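Local coordinates for protein polyhedrin (Antheraea mylitta cypovirus 4, PDB 5A8S) that probably forms the crystalline matrix of the viral occlusion bodies (polyhedra), the microcrystals in which cypovirus particles are embedded, at residues Y46-K52 and E70-T75; Y79-T83 and E105-R111. All coordinates share one frame. Residue numbers count along the deposited sequence, not the author numbering.

Contact 1 of 2, residues Y46-K52 and E70-T75; sequences YPSGRYK and ELLEDT
Y46-K52 turns between strands 38-45 and 51-58 as a 3:5 hairpin: a type I turn from Y46 to G49 (G49 N to Y46 O 3.0 Å), a G1 bulge at G49, then Y46 N to R50 O (2.9 Å). E70-T75 follows the weakly bonded helix around 68-71 and bends through a type II turn from L72 to T75; CA atoms of Y46 and E73 are 6.9 Å apart. E73 CB sits 3.6 Å from the Y46 ring centroid (CH-pi), and Y46 OH is hydrogen-bonded to L71 O (2.8 Å). K52 NZ hydrogen-bonds three main-chain carbonyls, E70 O, L72 O (both 2.7 Å) and T75 O (3.0 Å), tying strand to turn. E73 (chi1, chi2 t) accepts a hydrogen bond at OE2 from S48 OG (2.7 Å); R50 NH1 makes salt bridges to E73 OE2 (2.9 Å) and D74 OD1 (3.0 Å). R50 NH2 forms a salt bridge with E215, and D74 OD1 is hydrogen-bonded to T85 OG1 of the second subunit. Carboxylates thus answer buried R50, backbone carbonyls K52.

Contact 2 of 2, residues Y79-T83 and E105-R111; sequences YDPRT and EEPYDTR
R111 and D80 make a two-pronged salt bridge, R111 NH1 to D80 OD1 at 2.8 Å and R111 NH2 to D80 OD2 at 3.0 Å, while D109 holds the same guanidinium from within its own segment (R111 NE to D109 OD1 3.0 Å, R111 NH2 to D109 OD2 2.8 Å). R82, with every chi near t, gives E106 a second paired bridge (R82 NH1 to E106 OE2 2.9 Å, R82 NH2 to E106 OE1 3.2 Å); R82 NH1 also forms a salt bridge with D109 OD2 (3.1 Å), and R82 NH2 bonds weakly to E105 OE1 at 3.0 Å. Two loops without regular secondary structure are joined by this six-residue salt-bridge network. Each carries an Asx turn: D80 OD1 accepts from R82 N (3.0 Å) inside a type I turn from D80 to T83, and D109 OD1 from R111 N (3.1 Å). The backbones stay apart, CA atoms of R82 and R111 being 10.7 Å distant. R82 CD packs over one face of the R111 guanidinium, 3.4 Å from R111 NH2.

Contact 1 closes along the chain before contact 2 opens, yet their centres lie about 11 Å apart and they touch directly. The join is a probable backbone hydrogen bond from E73 N to R111 O (2.9 Å); the same carbonyl oxygen, R111 O, packs 3.2 Å from Y46 CE1. Nearby, L72 CD1 comes within 3.8 Å of R111 NH2, and P47 CG within 3.3 Å of T110 O. R111 therefore works for both contacts, its guanidinium in the network of 79-83 with 105-111 and its carbonyl against 46-52 and 70-75. Both also border subunit interfaces: H86 of the second subunit packs on E73 and D74, and Y79 stacks edge-to-face with Y79 of each neighbouring subunit in the trimer.

Contact 1 of 2, residues Y46-K52 and E70-T75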
loop_
_atom_site.group_PDB
_atom_site.type_symbol
_atom_site.label_atom_id
_atom_site.label_comp_id
_atom_site.label_asym_id
_atom_site.label_seq_id
_atom_site.Cartn_x
_atom_site.Cartn_y
_atom_site.Cartn_z
ATOM N N TYR A 46 18.926 15.853 -4.726
ATOM C CA TYR A 46 19.812 15.776 -3.560
ATOM C C TYR A 46 20.953 16.799 -3.556
ATOM O O TYR A 46 21.405 17.249 -4.607
ATOM C CB TYR A 46 20.375 14.361 -3.423
ATOM C CG TYR A 46 19.287 13.343 -3.211
ATOM C CD1 TYR A 46 18.511 13.366 -2.054
ATOM C CD2 TYR A 46 19.013 12.378 -4.168
ATOM C CE1 TYR A 46 17.512 12.442 -1.850
ATOM C CE2 TYR A 46 18.010 11.449 -3.971
ATOM C CZ TYR A 46 17.252 11.494 -2.819
ATOM O OH TYR A 46 16.259 10.571 -2.611
ATOM N N PRO A 47 21.422 17.164 -2.358
ATOM C CA PRO A 47 22.607 18.005 -2.193
ATOM C C PRO A 47 23.793 17.480 -3.011
ATOM O O PRO A 47 24.616 18.258 -3.501
ATOM C CB PRO A 47 22.894 17.886 -0.693
ATOM C CG PRO A 47 21.529 17.730 -0.087
ATOM C CD PRO A 47 20.798 16.838 -1.061
ATOM N N SER A 48 23.856 16.163 -3.176
ATOM C CA SER A 48 24.982 15.515 -3.832
ATOM C C SER A 48 24.980 15.715 -5.342
ATOM O O SER A 48 25.917 15.301 -6.024
ATOM C CB SER A 48 24.938 14.019 -3.559
ATOM O OG SER A 48 23.856 13.446 -4.266
ATOM N N GLY A 49 23.930 16.329 -5.868
ATOM C CA GLY A 49 23.797 16.475 -7.301
ATOM C C GLY A 49 23.135 15.279 -7.961
ATOM O O GLY A 49 22.864 15.298 -9.164
ATOM N N ARG A 50 22.872 14.234 -7.183
ATOM C CA ARG A 50 22.138 13.077 -7.686
ATOM C C ARG A 50 20.632 13.299 -7.481
ATOM O O ARG A 50 20.228 14.231 -6.790
ATOM C CB ARG A 50 22.621 11.805 -6.988
ATOM C CG ARG A 50 24.133 11.625 -7.088
ATOM C CD ARG A 50 24.639 10.381 -6.352
ATOM N NE ARG A 50 24.156 9.134 -6.947
ATOM C CZ ARG A 50 23.371 8.253 -6.330
ATOM N NH1 ARG A 50 22.950 8.466 -5.090
ATOM N NH2 ARG A 50 22.993 7.151 -6.959
ATOM N N TYR A 51 19.818 12.452 -8.098
ATOM C CA TYR A 51 18.370 12.555 -8.015
ATOM C C TYR A 51 17.765 11.170 -7.820
ATOM O O TYR A 51 18.399 10.157 -8.105
ATOM C CB TYR A 51 17.795 13.144 -9.302
ATOM C CG TYR A 51 18.155 14.588 -9.574
ATOM C CD1 TYR A 51 19.442 14.952 -9.967
ATOM C CD2 TYR A 51 17.194 15.586 -9.466
ATOM C CE1 TYR A 51 19.763 16.285 -10.229
ATOM C CE2 TYR A 51 17.499 16.905 -9.723
ATOM C CZ TYR A 51 18.781 17.254 -10.107
ATOM O OH TYR A 51 19.061 18.580 -10.367
ATOM N N LYS A 52 16.530 11.129 -7.341
ATOM C CA LYS A 52 15.802 9.873 -7.234
ATOM C C LYS A 52 14.368 10.092 -7.670
ATOM O O LYS A 52 13.726 11.050 -7.245
ATOM C CB LYS A 52 15.840 9.344 -5.802
ATOM C CG LYS A 52 15.276 7.948 -5.645
ATOM C CD LYS A 52 15.553 7.410 -4.257
ATOM C CE LYS A 52 14.504 7.906 -3.271
ATOM N NZ LYS A 52 14.837 7.503 -1.883
ATOM N N GLU A 70 11.953 7.389 3.272
ATOM C CA GLU A 70 11.737 7.060 1.856
ATOM C C GLU A 70 12.351 8.126 0.975
ATOM O O GLU A 70 12.787 7.836 -0.135
ATOM C CB GLU A 70 10.239 6.908 1.527
ATOM C CG GLU A 70 9.607 5.672 2.143
ATOM C CD GLU A 70 8.099 5.605 1.945
ATOM O OE1 GLU A 70 7.421 6.648 2.061
ATOM O OE2 GLU A 70 7.589 4.497 1.685
ATOM N N LEU A 71 12.398 9.357 1.479
ATOM C CA LEU A 71 12.920 10.485 0.722
ATOM C C LEU A 71 14.453 10.526 0.672
ATOM O O LEU A 71 15.029 11.215 -0.173
ATOM C CB LEU A 71 12.386 11.796 1.318
ATOM C CG LEU A 71 10.915 12.118 1.009
ATOM C CD1 LEU A 71 10.425 13.285 1.848
ATOM C CD2 LEU A 71 10.727 12.419 -0.486
ATOM N N LEU A 72 15.115 9.796 1.563
ATOM C CA LEU A 72 16.583 9.842 1.650
ATOM C C LEU A 72 17.273 9.257 0.410
ATOM O O LEU A 72 16.833 8.253 -0.151
ATOM C CB LEU A 72 17.081 9.088 2.886
ATOM C CG LEU A 72 16.612 9.578 4.256
ATOM C CD1 LEU A 72 17.170 8.668 5.348
ATOM C CD2 LEU A 72 17.037 11.020 4.483
ATOM N N GLU A 73 18.368 9.884 -0.002
ATOM C CA GLU A 73 19.219 9.336 -1.061
ATOM C C GLU A 73 19.608 7.878 -0.744
ATOM O O GLU A 73 19.945 7.559 0.401
ATOM C CB GLU A 73 20.476 10.206 -1.177
ATOM C CG GLU A 73 21.321 9.953 -2.401
ATOM C CD GLU A 73 22.532 10.880 -2.478
ATOM O OE1 GLU A 73 22.898 11.511 -1.460
ATOM O OE2 GLU A 73 23.126 10.973 -3.564
ATOM N N ASP A 74 19.527 7.038 -1.750
ATOM C CA ASP A 74 19.901 5.613 -1.694
ATOM C C ASP A 74 18.996 4.749 -0.860
ATOM O O ASP A 74 19.306 3.609 -0.713
ATOM C CB ASP A 74 21.366 5.428 -1.338
ATOM C CG ASP A 74 22.232 6.245 -2.225
ATOM O OD1 ASP A 74 21.953 6.241 -3.412
ATOM O OD2 ASP A 74 23.078 6.946 -1.719
ATOM N N THR A 75 17.847 5.260 -0.404
ATOM C CA THR A 75 16.806 4.363 0.088
ATOM C C THR A 75 15.859 4.001 -1.087
ATOM O O THR A 75 15.820 4.671 -2.080
ATOM C CB THR A 75 15.990 4.879 1.316
ATOM O OG1 THR A 75 15.203 5.972 0.925
ATOM C CG2 THR A 75 16.883 5.267 2.464
HETATM O O HOH W 1 22.959 14.117 -1.106
#

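Contact 2 of 2, residues Y79-T83 and E105-R111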
loop_
_atom_site.group_PDB
_atom_site.type_symbol
_atom_site.label_atom_id
_atom_site.label_comp_id
_atom_site.label_asym_id
_atom_site.label_seq_id
_atom_site.Cartn_x
_atom_site.Cartn_y
_atom_site.Cartn_z
ATOM N N TYR A 79 13.176 2.295 4.903
ATOM C CA TYR A 79 14.203 1.551 5.610
ATOM C C TYR A 79 15.533 2.219 5.314
ATOM O O TYR A 79 15.862 2.462 4.157
ATOM C CB TYR A 79 14.230 0.094 5.158
ATOM C CG TYR A 79 15.431 -0.665 5.679
ATOM C CD1 TYR A 79 15.528 -1.018 7.025
ATOM C CD2 TYR A 79 16.476 -1.022 4.834
ATOM C CE1 TYR A 79 16.630 -1.706 7.508
ATOM C CE2 TYR A 79 17.578 -1.713 5.311
ATOM C CZ TYR A 79 17.649 -2.052 6.646
ATOM O OH TYR A 79 18.743 -2.736 7.123
ATOM N N ASP A 80 16.272 2.537 6.369
ATOM C CA ASP A 80 17.542 3.236 6.251
ATOM C C ASP A 80 18.680 2.338 6.738
ATOM O O ASP A 80 18.861 2.153 7.946
ATOM C CB ASP A 80 17.502 4.542 7.060
ATOM C CG ASP A 80 18.841 5.270 7.062
ATOM O OD1 ASP A 80 19.696 4.891 6.249
ATOM O OD2 ASP A 80 19.042 6.215 7.863
ATOM N N PRO A 81 19.461 1.783 5.796
ATOM C CA PRO A 81 20.566 0.884 6.149
ATOM C C PRO A 81 21.654 1.560 6.986
ATOM O O PRO A 81 22.351 0.885 7.741
ATOM C CB PRO A 81 21.153 0.473 4.798
ATOM C CG PRO A 81 20.180 0.882 3.768
ATOM C CD PRO A 81 19.303 1.941 4.341
ATOM N N ARG A 82 21.815 2.870 6.845
ATOM C CA ARG A 82 22.852 3.573 7.596
ATOM C C ARG A 82 22.589 3.498 9.096
ATOM O O ARG A 82 23.522 3.470 9.901
ATOM C CB ARG A 82 22.922 5.051 7.194
ATOM C CG ARG A 82 23.819 5.890 8.142
ATOM C CD ARG A 82 23.640 7.410 7.979
ATOM N NE ARG A 82 24.716 8.147 8.654
ATOM C CZ ARG A 82 24.709 9.456 8.891
ATOM N NH1 ARG A 82 23.677 10.193 8.511
ATOM N NH2 ARG A 82 25.740 10.032 9.509
ATOM N N THR A 83 21.308 3.464 9.450
ATOM C CA THR A 83 20.856 3.734 10.810
ATOM C C THR A 83 20.225 2.502 11.457
ATOM O O THR A 83 19.049 2.218 11.228
ATOM C CB THR A 83 19.793 4.862 10.795
ATOM O OG1 THR A 83 20.367 6.088 10.297
ATOM C CG2 THR A 83 19.207 5.080 12.192
ATOM N N GLU A 105 23.966 12.286 13.813
ATOM C CA GLU A 105 25.360 12.729 13.849
ATOM C C GLU A 105 25.558 14.120 13.245
ATOM O O GLU A 105 26.633 14.710 13.378
ATOM C CB GLU A 105 26.246 11.712 13.128
ATOM C CG GLU A 105 26.322 10.376 13.846
ATOM C CD GLU A 105 27.205 9.371 13.136
ATOM O OE1 GLU A 105 27.442 9.534 11.921
ATOM O OE2 GLU A 105 27.667 8.417 13.798
ATOM N N GLU A 106 24.535 14.649 12.578
ATOM C CA GLU A 106 24.634 15.991 12.004
ATOM C C GLU A 106 23.269 16.683 11.965
ATOM O O GLU A 106 22.242 16.019 11.882
ATOM C CB GLU A 106 25.228 15.920 10.590
ATOM C CG GLU A 106 24.349 15.206 9.564
ATOM C CD GLU A 106 24.501 13.687 9.575
ATOM O OE1 GLU A 106 25.633 13.194 9.734
ATOM O OE2 GLU A 106 23.489 12.977 9.401
ATOM N N PRO A 107 23.254 18.025 12.027
ATOM C CA PRO A 107 21.959 18.717 11.960
ATOM C C PRO A 107 21.167 18.426 10.685
ATOM O O PRO A 107 19.943 18.290 10.737
ATOM C CB PRO A 107 22.355 20.196 12.035
ATOM C CG PRO A 107 23.633 20.178 12.879
ATOM C CD PRO A 107 24.356 18.935 12.398
ATOM N N TYR A 108 21.854 18.351 9.549
ATOM C CA TYR A 108 21.203 18.098 8.269
ATOM C C TYR A 108 21.828 16.862 7.642
ATOM O O TYR A 108 22.952 16.897 7.160
ATOM C CB TYR A 108 21.351 19.294 7.322
ATOM C CG TYR A 108 20.562 19.144 6.031
ATOM C CD1 TYR A 108 21.051 18.379 4.977
ATOM C CD2 TYR A 108 19.315 19.753 5.879
ATOM C CE1 TYR A 108 20.325 18.228 3.800
ATOM C CE2 TYR A 108 18.579 19.615 4.709
ATOM C CZ TYR A 108 19.087 18.850 3.670
ATOM O OH TYR A 108 18.353 18.717 2.507
ATOM N N ASP A 109 21.096 15.754 7.682
ATOM C CA ASP A 109 21.530 14.541 7.013
ATOM C C ASP A 109 21.573 14.857 5.529
ATOM O O ASP A 109 20.537 15.160 4.947
ATOM C CB ASP A 109 20.537 13.403 7.306
ATOM C CG ASP A 109 21.045 12.062 6.844
ATOM O OD1 ASP A 109 21.610 11.995 5.732
ATOM O OD2 ASP A 109 20.889 11.081 7.597
ATOM N N THR A 110 22.757 14.810 4.915
ATOM C CA THR A 110 22.916 15.362 3.566
ATOM C C THR A 110 22.262 14.496 2.494
ATOM O O THR A 110 22.207 14.869 1.324
ATOM C CB THR A 110 24.394 15.626 3.213
ATOM O OG1 THR A 110 25.148 14.423 3.353
ATOM C CG2 THR A 110 24.983 16.711 4.136
ATOM N N ARG A 111 21.752 13.344 2.911
ATOM C CA ARG A 111 20.930 12.505 2.054
ATOM C C ARG A 111 19.509 13.036 1.922
ATOM O O ARG A 111 18.732 12.541 1.108
ATOM C CB ARG A 111 20.861 11.087 2.626
ATOM C CG ARG A 111 22.179 10.341 2.626
ATOM C CD ARG A 111 22.013 9.000 3.334
ATOM N NE ARG A 111 21.532 9.163 4.704
ATOM C CZ ARG A 111 21.074 8.168 5.452
ATOM N NH1 ARG A 111 21.032 6.939 4.958
ATOM N NH2 ARG A 111 20.668 8.393 6.693
#